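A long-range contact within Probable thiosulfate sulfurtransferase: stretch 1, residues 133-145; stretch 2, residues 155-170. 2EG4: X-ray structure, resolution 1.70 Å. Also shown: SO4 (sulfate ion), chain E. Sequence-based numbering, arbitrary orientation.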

# COMPACT_ATOMS: atom_id res chain seq x y z
N LEU A 133 -5.35 -18.49 1.23
CA LEU A 133 -3.92 -18.31 0.98
C LEU A 133 -3.45 -16.91 1.34
O LEU A 133 -3.50 -15.99 0.52
CB LEU A 133 -3.59 -18.62 -0.48
CG LEU A 133 -2.12 -18.44 -0.89
CD1 LEU A 133 -1.18 -19.01 0.16
CD2 LEU A 133 -1.92 -19.12 -2.24
N LEU A 134 -2.95 -16.80 2.56
CA LEU A 134 -2.46 -15.55 3.09
C LEU A 134 -0.97 -15.61 3.16
O LEU A 134 -0.41 -16.50 3.81
CB LEU A 134 -2.94 -15.34 4.52
CG LEU A 134 -4.13 -14.47 4.85
CD1 LEU A 134 -4.22 -14.33 6.35
CD2 LEU A 134 -3.96 -13.09 4.19
N LEU A 135 -0.32 -14.67 2.49
CA LEU A 135 1.13 -14.59 2.54
C LEU A 135 1.55 -13.48 3.49
O LEU A 135 1.12 -12.32 3.35
CB LEU A 135 1.70 -14.28 1.15
CG LEU A 135 1.33 -15.32 0.10
CD1 LEU A 135 1.98 -14.94 -1.22
CD2 LEU A 135 1.80 -16.70 0.58
N ASP A 136 2.38 -13.85 4.46
CA ASP A 136 2.93 -12.93 5.45
C ASP A 136 4.25 -12.48 4.79
O ASP A 136 5.18 -13.30 4.64
CB ASP A 136 3.21 -13.69 6.73
CG ASP A 136 3.73 -12.82 7.84
OD1 ASP A 136 4.37 -11.78 7.57
OD2 ASP A 136 3.47 -13.19 9.01
N VAL A 137 4.34 -11.21 4.41
CA VAL A 137 5.54 -10.75 3.72
C VAL A 137 6.61 -10.17 4.61
O VAL A 137 7.57 -9.55 4.14
CB VAL A 137 5.18 -9.76 2.57
CG1 VAL A 137 4.18 -10.42 1.62
CG2 VAL A 137 4.60 -8.46 3.13
N ARG A 138 6.49 -10.41 5.91
CA ARG A 138 7.50 -9.93 6.85
C ARG A 138 8.71 -10.87 6.84
O ARG A 138 8.76 -11.84 6.08
CB ARG A 138 6.90 -9.89 8.25
CG ARG A 138 5.72 -8.92 8.36
CD ARG A 138 5.14 -8.91 9.75
NE ARG A 138 4.65 -10.25 10.07
CZ ARG A 138 4.41 -10.71 11.29
NH1 ARG A 138 4.61 -9.95 12.36
NH2 ARG A 138 4.02 -11.96 11.43
N SER A 139 9.69 -10.57 7.68
CA SER A 139 10.89 -11.41 7.72
C SER A 139 10.56 -12.71 8.44
O SER A 139 9.56 -12.80 9.15
CB SER A 139 12.00 -10.70 8.50
OG SER A 139 11.62 -10.49 9.85
N PRO A 140 11.40 -13.75 8.25
CA PRO A 140 11.19 -15.04 8.90
C PRO A 140 11.12 -14.89 10.42
O PRO A 140 10.35 -15.58 11.09
CB PRO A 140 12.41 -15.85 8.47
CG PRO A 140 12.65 -15.35 7.08
CD PRO A 140 12.48 -13.84 7.25
N GLU A 141 11.94 -13.99 10.96
CA GLU A 141 11.97 -13.75 12.41
C GLU A 141 10.64 -13.18 12.92
O GLU A 141 10.22 -13.47 14.04
CB GLU A 141 13.09 -12.77 12.79
CG GLU A 141 14.51 -13.29 12.64
CD GLU A 141 14.88 -13.62 11.20
OE1 GLU A 141 14.42 -12.90 10.28
OE2 GLU A 141 15.64 -14.60 10.99
N GLU A 142 10.02 -12.33 12.11
CA GLU A 142 8.74 -11.73 12.49
C GLU A 142 7.68 -12.83 12.37
O GLU A 142 6.81 -12.98 13.23
CB GLU A 142 8.40 -10.56 11.56
CG GLU A 142 9.25 -9.29 11.79
CD GLU A 142 9.17 -8.32 10.63
OE1 GLU A 142 9.87 -8.53 9.61
OE2 GLU A 142 8.38 -7.36 10.72
N PHE A 143 7.78 -13.59 11.29
CA PHE A 143 6.85 -14.68 11.02
C PHE A 143 6.85 -15.71 12.15
O PHE A 143 5.80 -16.27 12.51
CB PHE A 143 7.25 -15.36 9.71
CG PHE A 143 6.33 -16.47 9.29
CD1 PHE A 143 5.06 -16.18 8.78
CD2 PHE A 143 6.74 -17.79 9.37
CE1 PHE A 143 4.23 -17.20 8.35
CE2 PHE A 143 5.91 -18.83 8.95
CZ PHE A 143 4.65 -18.53 8.44
N GLN A 144 8.03 -15.98 12.70
CA GLN A 144 8.17 -16.95 13.77
C GLN A 144 7.82 -16.38 15.14
O GLN A 144 7.76 -17.10 16.14
CB GLN A 144 9.60 -17.48 13.80
CG GLN A 144 10.01 -18.23 12.56
CD GLN A 144 11.44 -18.71 12.65
OE1 GLN A 144 11.82 -19.36 13.62
NE2 GLN A 144 12.25 -18.38 11.66
N GLY A 145 7.57 -15.07 15.17
CA GLY A 145 7.22 -14.41 16.41
C GLY A 145 8.40 -14.11 17.31
O GLY A 145 8.21 -13.80 18.49
N GLY A 155 5.05 -11.26 19.65
CA GLY A 155 5.40 -11.74 18.33
C GLY A 155 4.41 -12.79 17.86
O GLY A 155 3.84 -13.55 18.66
N GLY A 156 4.17 -12.84 16.56
CA GLY A 156 3.22 -13.82 16.08
C GLY A 156 2.83 -13.60 14.64
O GLY A 156 3.24 -12.62 14.02
N ARG A 157 2.04 -14.54 14.13
CA ARG A 157 1.56 -14.52 12.76
C ARG A 157 0.13 -15.02 12.76
O ARG A 157 -0.34 -15.60 13.75
CB ARG A 157 2.40 -15.47 11.89
CG ARG A 157 2.36 -16.90 12.41
CD ARG A 157 2.95 -17.90 11.41
NE ARG A 157 2.91 -19.27 11.93
CZ ARG A 157 3.78 -19.77 12.80
NH1 ARG A 157 4.77 -19.01 13.26
NH2 ARG A 157 3.68 -21.03 13.21
N ILE A 158 -0.58 -14.77 11.67
CA ILE A 158 -1.94 -15.23 11.54
C ILE A 158 -1.80 -16.74 11.31
O ILE A 158 -1.02 -17.17 10.48
CB ILE A 158 -2.64 -14.51 10.34
CG1 ILE A 158 -2.85 -13.04 10.73
CG2 ILE A 158 -3.98 -15.17 10.00
CD1 ILE A 158 -3.36 -12.17 9.60
N PRO A 159 -2.54 -17.55 12.08
CA PRO A 159 -2.45 -19.02 11.93
C PRO A 159 -2.74 -19.47 10.51
O PRO A 159 -3.68 -18.99 9.88
CB PRO A 159 -3.50 -19.53 12.93
CG PRO A 159 -3.55 -18.41 13.98
CD PRO A 159 -3.56 -17.19 13.09
N GLY A 160 -1.91 -20.38 10.00
CA GLY A 160 -2.11 -20.90 8.66
C GLY A 160 -1.46 -20.12 7.54
O GLY A 160 -1.43 -20.57 6.39
N SER A 161 -0.91 -18.95 7.84
CA SER A 161 -0.27 -18.14 6.81
C SER A 161 1.08 -18.71 6.39
O SER A 161 1.70 -19.48 7.13
CB SER A 161 -0.07 -16.71 7.31
OG SER A 161 0.77 -16.73 8.44
N LYS A 162 1.54 -18.32 5.21
CA LYS A 162 2.83 -18.79 4.71
C LYS A 162 3.75 -17.58 4.58
O LYS A 162 3.31 -16.51 4.19
CB LYS A 162 2.67 -19.47 3.35
CG LYS A 162 1.62 -20.58 3.36
CD LYS A 162 1.93 -21.65 4.39
CE LYS A 162 0.89 -22.77 4.37
NZ LYS A 162 1.12 -23.78 5.44
N ASN A 163 5.02 -17.77 4.91
CA ASN A 163 5.99 -16.68 4.85
C ASN A 163 6.55 -16.50 3.43
O ASN A 163 7.04 -17.44 2.81
CB ASN A 163 7.11 -16.97 5.85
CG ASN A 163 8.06 -15.80 6.07
OD1 ASN A 163 9.20 -15.99 6.52
ND2 ASN A 163 7.61 -14.58 5.77
N ALA A 164 6.44 -15.28 2.92
CA ALA A 164 6.97 -14.93 1.60
C ALA A 164 7.57 -13.53 1.80
O ALA A 164 6.96 -12.51 1.47
CB ALA A 164 5.85 -14.89 0.54
N PRO A 165 8.79 -13.48 2.39
CA PRO A 165 9.51 -12.22 2.67
C PRO A 165 9.50 -11.25 1.50
O PRO A 165 9.68 -11.64 0.36
CB PRO A 165 10.91 -12.70 3.02
CG PRO A 165 10.64 -14.03 3.69
CD PRO A 165 9.61 -14.64 2.76
N LEU A 166 9.30 -9.98 1.83
CA LEU A 166 9.24 -8.89 0.86
C LEU A 166 10.29 -8.98 -0.24
O LEU A 166 9.99 -8.79 -1.43
CB LEU A 166 9.40 -7.55 1.60
CG LEU A 166 9.52 -6.29 0.75
CD1 LEU A 166 8.19 -6.00 0.07
CD2 LEU A 166 9.94 -5.12 1.63
N GLU A 167 11.52 -9.25 0.18
CA GLU A 167 12.67 -9.36 -0.72
C GLU A 167 12.38 -10.17 -1.98
O GLU A 167 12.76 -9.77 -3.09
CB GLU A 167 13.85 -9.97 0.03
CG GLU A 167 14.45 -9.08 1.12
CD GLU A 167 13.45 -8.61 2.16
OE1 GLU A 167 12.73 -9.45 2.75
OE2 GLU A 167 13.39 -7.38 2.40
N LEU A 168 11.70 -11.30 -1.82
CA LEU A 168 11.37 -12.17 -2.94
C LEU A 168 10.62 -11.44 -4.06
O LEU A 168 10.80 -11.73 -5.24
CB LEU A 168 10.49 -13.34 -2.47
CG LEU A 168 11.05 -14.30 -1.43
CD1 LEU A 168 9.95 -15.25 -0.95
CD2 LEU A 168 12.22 -15.07 -2.05
N PHE A 169 9.76 -10.50 -3.68
CA PHE A 169 8.96 -9.77 -4.65
C PHE A 169 9.77 -8.79 -5.50
O PHE A 169 9.27 -8.29 -6.51
CB PHE A 169 7.82 -9.04 -3.93
CG PHE A 169 6.82 -9.98 -3.33
CD1 PHE A 169 5.73 -10.41 -4.08
CD2 PHE A 169 7.00 -10.50 -2.05
CE1 PHE A 169 4.83 -11.36 -3.57
CE2 PHE A 169 6.12 -11.44 -1.53
CZ PHE A 169 5.03 -11.87 -2.30
N LEU A 170 11.01 -8.55 -5.10
CA LEU A 170 11.87 -7.62 -5.84
C LEU A 170 12.54 -8.29 -7.04
O LEU A 170 13.23 -7.65 -7.82
CB LEU A 170 12.92 -7.03 -4.90
CG LEU A 170 12.31 -6.42 -3.63
CD1 LEU A 170 13.41 -5.84 -2.78
CD2 LEU A 170 11.29 -5.33 -3.99
S SO4 E . 0.60 -22.39 11.74
O1 SO4 E . 1.09 -22.63 13.14
O2 SO4 E . 1.50 -23.07 10.75
O3 SO4 E . -0.79 -22.93 11.61
O4 SO4 E . 0.59 -20.91 11.46
O HOH W 1 -3.24 -19.09 4.82
O HOH W 2 6.01 -11.10 15.07

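The backbone sets the frame. Residues 134-136 and 162-163 run as parallel strands, with Leu-135 paired to Lys-162 and Asp-136 to Asn-163. As parallel pairing demands, the hydrogen bonds alternate in direction: Lys-162 N donates to Leu-134 O (3.0 Å), Asp-136 N to Lys-162 O (2.8 Å), and Ala-164 N to Asp-136 O (2.9 Å). Beyond the strands one more backbone bond forms out of that register, Leu-166 N to Val-137 O at 2.9 Å. Short CA-H...O contacts fill the gaps, such as Val-137 CA to Ala-164 O at 3.2 Å.

Polar side chains bond to backbone carbonyls across the contact. Asn-163 ND2 spends both of its protons across the contact, on Asp-136 O and Arg-138 O, each 3.0 Å away, and so ties the end of the strand to the loop before the helix. Arg-138 forms a salt bridge within its own stretch, NH2 to Asp-136 OD2 at 2.8 Å, with NE bonded to Asp-136 OD1 at 2.9 Å. Its NH2 also donates to Gly-156 O (2.8 Å), near the guanidinium plane, as a strong bond from that group requires. Water 2 extends this link, accepting from Gly-156 N at 2.9 Å and lying 2.7 Å from Glu-142 O.

The Phe-143 ring is sandwiched. Asn-163 CB lies over one face, 3.5 Å from the ring centroid, and Arg-157 CD over the opposite face at 3.6 Å, both CH-pi contacts. The Arg-157 guanidinium adds a cation-pi interaction, CZ lying 4.8 Å from the Phe-143 centroid, while its NH1 donates to Phe-143 O (3.0 Å). One arginine therefore grips both the ring and the backbone of the same residue; its NE and NH2 are left to bind sulfate O4 and O1, at 2.9 and 3.0 Å.

Apolar packing lies on the other face of the sheet from Asp-136 and Asn-163: Leu-135 CB meets Ala-164 CB at 4.2 Å, and Leu-135 CD1 approaches the edge of the Phe-169 ring at CZ (4.5 Å). Val-137 CG1 comes closer to that ring, 3.8 Å from Phe-169 CE2. Separately, Leu-134 CD1 touches Ile-158 CG2 at 3.8 Å.

Glycines permit the tightest approach. Gly-145, the first residue after the helix to leave helical angles, has positive phi in a Schellman motif, and its CA lies 3.8 Å from Gly-155 CA; a CB on Gly-155 would clash with Gly-145 O. Gly-156 has backbone angles that themselves call for glycine.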